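Local coordinates for protein nonaheme cytochrome c (Desulfovibrio desulfuricans, PDB 1DUW) that carries electrons through covalently attached, histidine-ligated c-type hemes and probably works alongside a hydrogenase in electron transport, at residues K247-A252 with R256-A261; A202-R207 with Q272-G277; P221-A226 with S232-T237. One frame throughout, in Å; residues are numbered along the deposited sequence. Where two conformers were deposited one is given.

Contact 1 of 3, residues K247-A252 with R256-A261; sequences KEIDPA and RPNLKA. With HEC (heme c), chain G.
N258 meets the backbone of K247-I249. Its CB packs 3.9 Å from E248 C, and its ND2 comes to 3.2 Å from K247 O. The methylene side of L259 lies more loosely against K247 CA.

The other end of the N258 amide serves the helix. N258 is its N-cap, and OD1 accepts from A261 N at 3.1 Å in a nearly straight bond (N-H...O 167°). CG sits between the backbone N and the carbonyl carbon (chi1 61°). This turns OD1 back to the first turn and ND2 to K247.

Water links the two runs. One water donates to K247 O and accepts from K260 N, at 2.8 and 2.9 Å. A second lies between D250 OD1 and P257 O. D250 OD1 is also hydrogen-bonded to T246 OG1, and P257 O to ND1 of H245, an axial heme ligand.

On the heme side, P257 CG packs 3.6 Å from heme C2A. R256 offers the face of its guanidinium to heme methyl CMD, 3.6 Å from R256 NE. R256 NH1 is hydrogen-bonded to C244 O.

Water bridges and van der Waals contact thus do much of the joining, and the start of helix 259-273 is capped from within its own segment.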
loop_
_atom_site.group_PDB
_atom_site.type_symbol
_atom_site.label_atom_id
_atom_site.label_comp_id
_atom_site.label_asym_id
_atom_site.label_seq_id
_atom_site.Cartn_x
_atom_site.Cartn_y
_atom_site.Cartn_z
ATOM N N LYS A 247 -8.660 13.581 26.948
ATOM C CA LYS A 247 -7.517 14.021 27.738
ATOM C C LYS A 247 -7.089 12.896 28.667
ATOM O O LYS A 247 -5.947 12.535 28.884
ATOM C CB LYS A 247 -7.843 15.248 28.586
ATOM C CG LYS A 247 -6.705 15.590 29.553
ATOM C CD LYS A 247 -6.634 17.090 29.807
ATOM C CE LYS A 247 -5.566 17.464 30.821
ATOM N NZ LYS A 247 -5.670 18.904 31.215
ATOM N N GLU A 248 -8.131 12.293 29.245
ATOM C CA GLU A 248 -7.855 11.180 30.145
ATOM C C GLU A 248 -8.256 9.874 29.472
ATOM O O GLU A 248 -9.156 9.919 28.630
ATOM C CB GLU A 248 -8.616 11.403 31.454
ATOM C CG GLU A 248 -8.122 12.653 32.184
ATOM C CD GLU A 248 -6.659 12.504 32.570
ATOM O OE1 GLU A 248 -6.084 11.417 32.358
ATOM O OE2 GLU A 248 -6.088 13.480 33.085
ATOM N N ILE A 249 -7.592 8.795 29.848
ATOM C CA ILE A 249 -7.879 7.458 29.331
ATOM C C ILE A 249 -9.388 7.256 29.395
ATOM O O ILE A 249 -10.024 7.473 30.436
ATOM C CB ILE A 249 -7.149 6.369 30.133
ATOM C CG1 ILE A 249 -5.638 6.573 30.268
ATOM C CG2 ILE A 249 -7.426 4.985 29.559
ATOM C CD1 ILE A 249 -5.087 6.300 31.649
ATOM N N ASP A 250 -10.012 6.892 28.270
ATOM C CA ASP A 250 -11.475 6.766 28.453
ATOM C C ASP A 250 -11.790 5.299 28.746
ATOM O O ASP A 250 -11.451 4.349 28.052
ATOM C CB ASP A 250 -12.246 7.389 27.327
ATOM C CG ASP A 250 -12.022 7.106 25.877
ATOM O OD1 ASP A 250 -10.900 7.288 25.354
ATOM O OD2 ASP A 250 -13.018 6.714 25.212
ATOM N N PRO A 251 -12.479 5.182 29.885
ATOM C CA PRO A 251 -12.895 3.902 30.446
ATOM C C PRO A 251 -13.927 3.190 29.577
ATOM O O PRO A 251 -14.292 2.041 29.847
ATOM C CB PRO A 251 -13.534 4.290 31.785
ATOM C CG PRO A 251 -13.133 5.698 32.052
ATOM C CD PRO A 251 -12.921 6.330 30.704
ATOM N N ALA A 252 -14.410 3.855 28.528
ATOM C CA ALA A 252 -15.411 3.201 27.680
ATOM C C ALA A 252 -14.813 2.581 26.429
ATOM O O ALA A 252 -14.208 1.506 26.484
ATOM C CB ALA A 252 -16.506 4.199 27.347
ATOM N N ARG A 256 -7.975 3.032 23.498
ATOM C CA ARG A 256 -7.625 4.138 22.633
ATOM C C ARG A 256 -6.680 5.085 23.348
ATOM O O ARG A 256 -6.994 5.475 24.483
ATOM C CB ARG A 256 -8.891 4.919 22.255
ATOM C CG ARG A 256 -8.751 5.968 21.177
ATOM C CD ARG A 256 -10.066 6.677 20.911
ATOM N NE ARG A 256 -11.139 5.788 20.462
ATOM C CZ ARG A 256 -12.359 6.210 20.155
ATOM N NH1 ARG A 256 -12.709 7.487 20.235
ATOM N NH2 ARG A 256 -13.283 5.349 19.754
ATOM N N PRO A 257 -5.562 5.474 22.751
ATOM C CA PRO A 257 -4.688 6.413 23.448
ATOM C C PRO A 257 -5.395 7.716 23.811
ATOM O O PRO A 257 -6.219 8.210 23.048
ATOM C CB PRO A 257 -3.625 6.770 22.407
ATOM C CG PRO A 257 -3.677 5.697 21.388
ATOM C CD PRO A 257 -5.035 5.069 21.447
ATOM N N ASN A 258 -5.012 8.266 24.967
ATOM C CA ASN A 258 -5.566 9.568 25.328
ATOM C C ASN A 258 -4.834 10.573 24.420
ATOM O O ASN A 258 -3.944 10.186 23.641
ATOM C CB ASN A 258 -5.432 9.933 26.787
ATOM C CG ASN A 258 -4.007 10.018 27.288
ATOM O OD1 ASN A 258 -3.048 9.957 26.517
ATOM N ND2 ASN A 258 -3.873 10.160 28.605
ATOM N N LEU A 259 -5.239 11.827 24.518
ATOM C CA LEU A 259 -4.691 12.854 23.644
ATOM C C LEU A 259 -3.175 12.989 23.724
ATOM O O LEU A 259 -2.527 13.004 22.662
ATOM C CB LEU A 259 -5.406 14.185 23.925
ATOM C CG LEU A 259 -5.226 15.257 22.854
ATOM C CD1 LEU A 259 -5.454 14.682 21.463
ATOM C CD2 LEU A 259 -6.144 16.444 23.123
ATOM N N LYS A 260 -2.609 13.087 24.920
ATOM C CA LYS A 260 -1.158 13.229 25.037
ATOM C C LYS A 260 -0.446 12.102 24.296
ATOM O O LYS A 260 0.449 12.393 23.508
ATOM C CB LYS A 260 -0.703 13.241 26.488
ATOM C CG LYS A 260 0.778 13.490 26.705
ATOM C CD LYS A 260 1.043 14.038 28.097
ATOM C CE LYS A 260 2.240 13.413 28.787
ATOM N NZ LYS A 260 1.909 12.889 30.143
ATOM N N ALA A 261 -0.842 10.862 24.550
ATOM C CA ALA A 261 -0.230 9.706 23.903
ATOM C C ALA A 261 -0.526 9.701 22.411
ATOM O O ALA A 261 0.276 9.222 21.610
ATOM C CB ALA A 261 -0.688 8.394 24.536
HETATM FE FE HEC G . -6.464 8.639 16.530
HETATM C CHA HEC G . -5.699 5.404 17.514
HETATM C CHB HEC G . -3.154 9.545 16.959
HETATM C CHC HEC G . -7.204 11.870 15.468
HETATM C CHD HEC G . -9.717 7.711 16.047
HETATM N NA HEC G . -4.781 7.674 17.108
HETATM C C1A HEC G . -4.699 6.355 17.477
HETATM C C2A HEC G . -3.320 6.088 17.839
HETATM C C3A HEC G . -2.614 7.251 17.680
HETATM C C4A HEC G . -3.537 8.256 17.222
HETATM C CMA HEC G . -1.114 7.407 17.712
HETATM C CAA HEC G . -2.740 4.689 18.012
HETATM C CBA HEC G . -2.132 4.147 16.712
HETATM C CGA HEC G . -3.205 4.034 15.636
HETATM O O1A HEC G . -3.172 4.842 14.679
HETATM O O2A HEC G . -3.757 2.908 15.550
HETATM N NB HEC G . -5.408 10.335 16.265
HETATM C C1B HEC G . -4.068 10.472 16.521
HETATM C C2B HEC G . -3.697 11.841 16.229
HETATM C C3B HEC G . -4.830 12.489 15.811
HETATM C C4B HEC G . -5.917 11.530 15.831
HETATM C CMB HEC G . -2.343 12.398 16.600
HETATM C CAB HEC G . -4.999 13.831 15.126
HETATM C CBB HEC G . -4.008 14.088 13.996
HETATM N NC HEC G . -8.129 9.585 15.884
HETATM C C1C HEC G . -8.200 10.900 15.516
HETATM C C2C HEC G . -9.567 11.171 15.153
HETATM C C3C HEC G . -10.288 10.019 15.317
HETATM C C4C HEC G . -9.397 9.051 15.926
HETATM C CMC HEC G . -10.039 12.501 14.633
HETATM C CAC HEC G . -11.796 9.938 15.440
HETATM C CBC HEC G . -12.494 10.318 14.139
HETATM N ND HEC G . -7.496 6.907 16.733
HETATM C C1D HEC G . -8.885 6.843 16.719
HETATM C C2D HEC G . -9.239 5.464 16.983
HETATM C C3D HEC G . -8.113 4.834 17.420
HETATM C C4D HEC G . -7.021 5.796 17.378
HETATM C CMD HEC G . -10.659 4.952 16.950
HETATM C CAD HEC G . -7.958 3.478 18.109
HETATM C CBD HEC G . -7.739 2.321 17.150
HETATM C CGD HEC G . -7.413 1.018 17.864
HETATM O O1D HEC G . -7.655 0.970 19.093
HETATM O O2D HEC G . -6.683 0.179 17.294
HETATM O O HOH W 1 -4.079 13.860 27.310
HETATM O O HOH W 2 -8.810 8.481 24.125
HETATM O O HOH W 3 -9.109 5.797 26.092
#

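Contact 2 of 3, residues A202-R207 with Q272-G277; sequences ASLMER and QGMNVG. With HEC (heme c), chain J.
M274 and R207 reach for each other from opposite directions along the edge of a heme c. The M274 methyl lies over one face of the R207 guanidinium, with CE 3.5 Å from CZ. The approach of CE to NH1 is shorter still, too short to be trusted in detail.

The guanidinium is turned so that its edge faces a heme propionate. O1D lies in the guanidinium plane, 3.0 Å from R207 NH2. The R207 chain bends at chi2 and chi3 to bring the group there. S203 takes the other oxygen of the same propionate: its OG donates to O2D at 2.7 Å. One carboxylate is therefore met by two residues one helical turn apart, and the nearby arginine charge probably helps to hold it ionised.

L204 crosses M274 at a slant. Its CD2 touches M274 SD at 3.6 Å, while CD1 rests 3.5 Å from heme CBC. M274 CG stands between the backbone N and the carbonyl carbon (chi1 58°). With chi2 extended, SD reaches heme methyl CMD, 3.6 Å away; the bend at chi3 then swings CE to the R207 guanidinium. V276 adds CG1, 3.6 Å from heme CAD. The heme rim is thus lined by both segments.

M274 and V276 follow the end of helix 259-273. A Schellman motif closes that helix, with N275 as its positive-phi residue. C270, a covalent heme attachment point, lies one turn back from M274. S203, L204 and R207 project from helix 197-208. R109 of helix 109-112 packs on both R207 and M274, and L204 comes close to C114 of helix 114-117. The contact therefore joins helices 197-208 and 259-273 across a heme, with helix 109-112 beside them.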
loop_
_atom_site.group_PDB
_atom_site.type_symbol
_atom_site.label_atom_id
_atom_site.label_comp_id
_atom_site.label_asym_id
_atom_site.label_seq_id
_atom_site.Cartn_x
_atom_site.Cartn_y
_atom_site.Cartn_z
ATOM N N ALA A 202 5.454 18.547 2.820
ATOM C CA ALA A 202 6.204 18.735 1.577
ATOM C C ALA A 202 7.451 17.866 1.532
ATOM O O ALA A 202 7.775 17.304 0.484
ATOM C CB ALA A 202 6.533 20.209 1.400
ATOM N N SER A 203 8.139 17.765 2.663
ATOM C CA SER A 203 9.344 16.939 2.757
ATOM C C SER A 203 8.966 15.481 2.522
ATOM O O SER A 203 9.609 14.802 1.719
ATOM C CB SER A 203 10.005 17.144 4.112
ATOM O OG SER A 203 10.961 16.167 4.454
ATOM N N LEU A 204 7.912 15.015 3.215
ATOM C CA LEU A 204 7.446 13.638 3.081
ATOM C C LEU A 204 7.071 13.293 1.644
ATOM O O LEU A 204 7.410 12.210 1.168
ATOM C CB LEU A 204 6.231 13.357 3.996
ATOM C CG LEU A 204 6.580 13.200 5.487
ATOM C CD1 LEU A 204 5.350 13.295 6.379
ATOM C CD2 LEU A 204 7.312 11.891 5.755
ATOM N N MET A 205 6.369 14.184 0.949
ATOM C CA MET A 205 5.957 13.947 -0.430
ATOM C C MET A 205 7.123 13.962 -1.407
ATOM O O MET A 205 7.223 13.236 -2.402
ATOM C CB MET A 205 4.922 15.017 -0.823
ATOM C CG MET A 205 3.599 14.790 -0.100
ATOM S SD MET A 205 2.366 16.062 -0.440
ATOM C CE MET A 205 1.804 15.527 -2.060
ATOM N N GLU A 206 8.080 14.848 -1.140
ATOM C CA GLU A 206 9.223 14.945 -2.041
ATOM C C GLU A 206 10.029 13.658 -2.063
ATOM O O GLU A 206 10.505 13.192 -3.095
ATOM C CB GLU A 206 10.100 16.117 -1.597
ATOM C CG GLU A 206 10.118 17.268 -2.594
ATOM C CD GLU A 206 10.742 16.841 -3.912
ATOM O OE1 GLU A 206 9.987 16.940 -4.900
ATOM O OE2 GLU A 206 11.920 16.422 -3.946
ATOM N N ARG A 207 10.180 13.069 -0.873
ATOM C CA ARG A 207 10.951 11.838 -0.781
ATOM C C ARG A 207 10.316 10.719 -1.568
ATOM O O ARG A 207 11.016 9.774 -1.917
ATOM C CB ARG A 207 11.088 11.366 0.672
ATOM C CG ARG A 207 11.513 12.504 1.583
ATOM C CD ARG A 207 12.993 12.388 1.937
ATOM N NE ARG A 207 13.177 11.400 2.978
ATOM C CZ ARG A 207 13.441 11.527 4.261
ATOM N NH1 ARG A 207 13.545 10.379 4.942
ATOM N NH2 ARG A 207 13.621 12.687 4.874
ATOM N N GLN A 272 10.646 7.897 14.429
ATOM C CA GLN A 272 11.453 6.705 14.615
ATOM C C GLN A 272 11.363 5.797 13.398
ATOM O O GLN A 272 12.359 5.174 13.028
ATOM C CB GLN A 272 10.988 5.973 15.873
ATOM C CG GLN A 272 11.382 4.502 15.888
ATOM C CD GLN A 272 11.276 3.973 17.313
ATOM O OE1 GLN A 272 10.180 3.830 17.855
ATOM N NE2 GLN A 272 12.436 3.710 17.911
ATOM N N GLY A 273 10.182 5.704 12.774
ATOM C CA GLY A 273 10.086 4.822 11.619
ATOM C C GLY A 273 10.982 5.270 10.478
ATOM O O GLY A 273 11.454 4.413 9.724
ATOM N N MET A 274 11.234 6.569 10.300
ATOM C CA MET A 274 12.101 6.915 9.164
ATOM C C MET A 274 13.398 7.542 9.680
ATOM O O MET A 274 13.992 8.441 9.093
ATOM C CB MET A 274 11.373 7.799 8.163
ATOM C CG MET A 274 10.842 9.097 8.743
ATOM S SD MET A 274 9.716 9.888 7.566
ATOM C CE MET A 274 10.825 10.100 6.172
ATOM N N ASN A 275 13.814 6.998 10.813
ATOM C CA ASN A 275 15.031 7.322 11.526
ATOM C C ASN A 275 15.429 8.785 11.535
ATOM O O ASN A 275 16.559 9.138 11.184
ATOM C CB ASN A 275 16.160 6.489 10.870
ATOM C CG ASN A 275 15.686 5.068 10.617
ATOM O OD1 ASN A 275 15.340 4.349 11.554
ATOM N ND2 ASN A 275 15.645 4.637 9.361
ATOM N N VAL A 276 14.514 9.650 11.947
ATOM C CA VAL A 276 14.728 11.088 12.036
ATOM C C VAL A 276 15.840 11.373 13.044
ATOM O O VAL A 276 15.828 10.851 14.154
ATOM C CB VAL A 276 13.433 11.816 12.425
ATOM C CG1 VAL A 276 13.699 13.280 12.774
ATOM C CG2 VAL A 276 12.419 11.679 11.287
ATOM N N GLY A 277 16.809 12.188 12.627
ATOM C CA GLY A 277 17.942 12.517 13.479
ATOM C C GLY A 277 17.545 13.372 14.663
ATOM O O GLY A 277 18.016 13.164 15.773
HETATM FE FE HEC J . 8.159 15.511 12.570
HETATM C CHA HEC J . 11.260 16.805 11.802
HETATM C CHB HEC J . 7.822 17.823 15.159
HETATM C CHC HEC J . 4.979 14.313 13.257
HETATM C CHD HEC J . 8.409 13.307 9.923
HETATM N NA HEC J . 9.290 17.012 13.317
HETATM C C1A HEC J . 10.538 17.342 12.849
HETATM C C2A HEC J . 11.029 18.429 13.675
HETATM C C3A HEC J . 10.081 18.711 14.617
HETATM C C4A HEC J . 8.973 17.813 14.390
HETATM C CMA HEC J . 10.227 19.683 15.775
HETATM C CAA HEC J . 12.208 19.317 13.232
HETATM C CBA HEC J . 11.912 20.108 11.964
HETATM C CGA HEC J . 10.544 20.740 11.867
HETATM O O1A HEC J . 10.083 21.402 12.820
HETATM O O2A HEC J . 9.936 20.701 10.768
HETATM N NB HEC J . 6.714 15.978 13.907
HETATM C C1B HEC J . 6.799 16.939 14.882
HETATM C C2B HEC J . 5.568 16.899 15.648
HETATM C C3B HEC J . 4.783 15.921 15.117
HETATM C C4B HEC J . 5.508 15.332 14.012
HETATM C CMB HEC J . 5.274 17.839 16.790
HETATM C CAB HEC J . 3.344 15.515 15.384
HETATM C CBB HEC J . 2.392 16.694 15.549
HETATM N NC HEC J . 6.955 14.114 11.748
HETATM C C1C HEC J . 5.706 13.781 12.215
HETATM C C2C HEC J . 5.196 12.703 11.395
HETATM C C3C HEC J . 6.145 12.410 10.453
HETATM C C4C HEC J . 7.220 13.379 10.620
HETATM C CMC HEC J . 3.916 12.000 11.807
HETATM C CAC HEC J . 6.187 11.337 9.388
HETATM C CBC HEC J . 4.836 10.835 8.875
HETATM N ND HEC J . 9.547 15.153 11.152
HETATM C C1D HEC J . 9.427 14.204 10.171
HETATM C C2D HEC J . 10.631 14.255 9.366
HETATM C C3D HEC J . 11.516 15.059 10.034
HETATM C C4D HEC J . 10.800 15.718 11.096
HETATM C CMD HEC J . 10.886 13.207 8.307
HETATM C CAD HEC J . 13.016 15.211 9.795
HETATM C CBD HEC J . 13.359 16.304 8.785
HETATM C CGD HEC J . 12.876 15.962 7.393
HETATM O O1D HEC J . 13.492 15.109 6.715
HETATM O O2D HEC J . 11.888 16.585 6.943
HETATM O O HOH W 4 13.886 10.175 7.408
#

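Contact 3 of 3, residues P221-A226 with S232-T237; sequences PETLCA and SPLSAT. With HEC (heme c), chain I.
L234 straddles the turn that starts at E222. Its two methyls go to different places. CD1 lies 3.4 Å from E222 OE1 and 3.7 Å from T223 N. CD2 meets A226 CB at 3.7 Å. The L234 and E222 side chains pass at a slant, with the carboxylate over the leucine CB. E222 is bent at chi2 (89°), which folds its carboxylate back beside L234. At the bend, E222 CG stands 4.1 Å from S235 N.

Around this lies a second shell. Weak backbone hydrogen bonds run from the amides of C225 and A226 to E222 O, and another from A226 N to T223 O. T223 OG1 is hydrogen-bonded to K220 O, and K220 also packs on L234. On the other segment, S235 OG accepts from T237 N at 2.9 Å, an ST turn.

The heme comes next. C225 SG is joined to heme CAB by a 1.8 Å thioether bond. C225 and H229, an axial iron ligand, begin and end a CXXCH motif. A236 O approaches heme methyl CMA at 3.5 Å, so both segments reach the same heme. L224 points the other way, onto M201 and M205 of helix 197-208.

No direct hydrogen bond crosses between the segments. Segment 232-237 lies against the heme-binding turn through van der Waals contact, mainly of L234, and both segments touch the same heme.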
loop_
_atom_site.group_PDB
_atom_site.type_symbol
_atom_site.label_atom_id
_atom_site.label_comp_id
_atom_site.label_asym_id
_atom_site.label_seq_id
_atom_site.Cartn_x
_atom_site.Cartn_y
_atom_site.Cartn_z
ATOM N N PRO A 221 -7.035 12.041 -3.690
ATOM C CA PRO A 221 -6.345 13.325 -3.504
ATOM C C PRO A 221 -5.914 13.599 -2.080
ATOM O O PRO A 221 -4.883 14.238 -1.816
ATOM C CB PRO A 221 -7.421 14.344 -3.928
ATOM C CG PRO A 221 -8.178 13.590 -4.991
ATOM C CD PRO A 221 -8.323 12.206 -4.403
ATOM N N GLU A 222 -6.679 13.148 -1.094
ATOM C CA GLU A 222 -6.286 13.437 0.275
ATOM C C GLU A 222 -5.643 12.281 1.021
ATOM O O GLU A 222 -5.492 12.404 2.247
ATOM C CB GLU A 222 -7.551 13.805 1.087
ATOM C CG GLU A 222 -8.442 14.819 0.407
ATOM C CD GLU A 222 -9.489 14.234 -0.516
ATOM O OE1 GLU A 222 -9.381 13.042 -0.873
ATOM O OE2 GLU A 222 -10.427 14.980 -0.888
ATOM N N THR A 223 -5.326 11.194 0.329
ATOM C CA THR A 223 -4.813 10.032 1.046
ATOM C C THR A 223 -3.695 10.283 2.030
ATOM O O THR A 223 -3.700 9.765 3.149
ATOM C CB THR A 223 -4.308 8.972 0.032
ATOM O OG1 THR A 223 -5.407 8.592 -0.785
ATOM C CG2 THR A 223 -3.803 7.762 0.800
ATOM N N LEU A 224 -2.721 11.088 1.595
ATOM C CA LEU A 224 -1.579 11.335 2.484
ATOM C C LEU A 224 -2.013 12.110 3.705
ATOM O O LEU A 224 -1.426 11.948 4.782
ATOM C CB LEU A 224 -0.486 11.984 1.634
ATOM C CG LEU A 224 0.014 11.093 0.481
ATOM C CD1 LEU A 224 1.198 11.730 -0.224
ATOM C CD2 LEU A 224 0.339 9.700 1.019
ATOM N N CYS A 225 -3.065 12.929 3.602
ATOM C CA CYS A 225 -3.519 13.625 4.803
ATOM C C CYS A 225 -3.998 12.628 5.857
ATOM O O CYS A 225 -3.856 12.867 7.059
ATOM C CB CYS A 225 -4.682 14.572 4.500
ATOM S SG CYS A 225 -4.418 15.704 3.124
ATOM N N ALA A 226 -4.585 11.522 5.425
ATOM C CA ALA A 226 -5.120 10.460 6.270
ATOM C C ALA A 226 -4.033 9.721 7.031
ATOM O O ALA A 226 -4.290 8.937 7.949
ATOM C CB ALA A 226 -5.896 9.444 5.437
ATOM N N SER A 232 -11.341 8.993 9.661
ATOM C CA SER A 232 -12.352 10.013 9.399
ATOM C C SER A 232 -12.372 10.186 7.876
ATOM O O SER A 232 -11.371 9.849 7.230
ATOM C CB SER A 232 -12.107 11.278 10.185
ATOM O OG SER A 232 -11.125 12.125 9.635
ATOM N N PRO A 233 -13.489 10.658 7.336
ATOM C CA PRO A 233 -13.624 10.842 5.886
ATOM C C PRO A 233 -12.482 11.671 5.296
ATOM O O PRO A 233 -11.942 12.576 5.938
ATOM C CB PRO A 233 -14.964 11.576 5.764
ATOM C CG PRO A 233 -15.745 11.077 6.949
ATOM C CD PRO A 233 -14.723 11.034 8.059
ATOM N N LEU A 234 -12.119 11.337 4.056
ATOM C CA LEU A 234 -11.041 12.101 3.411
ATOM C C LEU A 234 -11.586 13.521 3.332
ATOM O O LEU A 234 -12.741 13.728 2.956
ATOM C CB LEU A 234 -10.636 11.507 2.078
ATOM C CG LEU A 234 -9.634 10.347 2.176
ATOM C CD1 LEU A 234 -8.801 10.222 0.916
ATOM C CD2 LEU A 234 -8.738 10.535 3.386
ATOM N N SER A 235 -10.739 14.456 3.747
ATOM C CA SER A 235 -11.168 15.839 3.837
ATOM C C SER A 235 -10.038 16.846 3.965
ATOM O O SER A 235 -8.972 16.474 4.466
ATOM C CB SER A 235 -12.026 15.918 5.123
ATOM O OG SER A 235 -12.357 17.246 5.481
ATOM N N ALA A 236 -10.286 18.077 3.550
ATOM C CA ALA A 236 -9.307 19.153 3.673
ATOM C C ALA A 236 -9.408 19.754 5.071
ATOM O O ALA A 236 -8.517 20.484 5.508
ATOM C CB ALA A 236 -9.529 20.220 2.613
ATOM N N THR A 237 -10.496 19.460 5.797
ATOM C CA THR A 237 -10.668 19.992 7.150
ATOM C C THR A 237 -11.077 18.934 8.166
ATOM O O THR A 237 -12.166 19.016 8.748
ATOM C CB THR A 237 -11.770 21.067 7.180
ATOM O OG1 THR A 237 -12.847 20.612 6.346
ATOM C CG2 THR A 237 -11.264 22.382 6.612
HETATM FE FE HEC I . -3.078 18.075 9.286
HETATM C CHA HEC I . -4.204 19.888 12.027
HETATM C CHB HEC I . -5.317 19.756 7.249
HETATM C CHC HEC I . -1.963 16.269 6.567
HETATM C CHD HEC I . -0.883 16.422 11.343
HETATM N NA HEC I . -4.465 19.513 9.566
HETATM C C1A HEC I . -4.742 20.102 10.777
HETATM C C2A HEC I . -5.785 21.072 10.539
HETATM C C3A HEC I . -6.104 21.045 9.213
HETATM C C4A HEC I . -5.263 20.051 8.583
HETATM C CMA HEC I . -7.155 21.834 8.472
HETATM C CAA HEC I . -6.160 22.058 11.642
HETATM C CBA HEC I . -5.461 23.405 11.454
HETATM C CGA HEC I . -5.856 24.354 12.579
HETATM O O1A HEC I . -5.141 25.375 12.688
HETATM O O2A HEC I . -6.547 23.872 13.508
HETATM N NB HEC I . -3.539 18.016 7.313
HETATM C C1B HEC I . -4.492 18.798 6.700
HETATM C C2B HEC I . -4.511 18.458 5.289
HETATM C C3B HEC I . -3.574 17.476 5.075
HETATM C C4B HEC I . -2.956 17.202 6.363
HETATM C CMB HEC I . -5.497 19.054 4.304
HETATM C CAB HEC I . -3.143 16.834 3.772
HETATM C CBB HEC I . -2.807 17.806 2.652
HETATM N NC HEC I . -1.698 16.632 9.010
HETATM C C1C HEC I . -1.414 16.038 7.812
HETATM C C2C HEC I . -0.362 15.075 8.076
HETATM C C3C HEC I . -0.060 15.118 9.401
HETATM C C4C HEC I . -0.973 16.055 10.023
HETATM C CMC HEC I . 0.309 14.283 6.982
HETATM C CAC HEC I . 0.940 14.305 10.184
HETATM C CBC HEC I . 2.350 14.302 9.574
HETATM N ND HEC I . -2.633 18.130 11.263
HETATM C C1D HEC I . -1.897 17.175 11.922
HETATM C C2D HEC I . -1.830 17.564 13.319
HETATM C C3D HEC I . -2.546 18.721 13.458
HETATM C C4D HEC I . -3.128 19.027 12.177
HETATM C CMD HEC I . -1.004 16.868 14.365
HETATM C CAD HEC I . -3.141 19.204 14.786
HETATM C CBD HEC I . -4.510 18.593 15.085
HETATM C CGD HEC I . -4.955 18.800 16.515
HETATM O O1D HEC I . -6.102 18.409 16.863
HETATM O O2D HEC I . -4.119 19.223 17.352
#

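In the fold
All three contacts lie in the C-terminal class III cytochrome c region, and each borders a different heme c. Contacts 1 and 3 both fall within the long loop that contact 2 closes, contact 3 coming first along the chain. Contacts 1 and 2 use the two ends of helix 259-273, and their centres are 27 Å apart. Contacts 2 and 3 touch: M205 CG packs 3.9 Å from L224 CD1, which joins helix 197-208 to the heme-binding turn. Contact 1 stays separate, with nearest atoms about 11 Å from contact 3 and about 12 Å from contact 2. Y263, on helix 259-273 near L259, belongs to the site of the heme that C225 binds covalently.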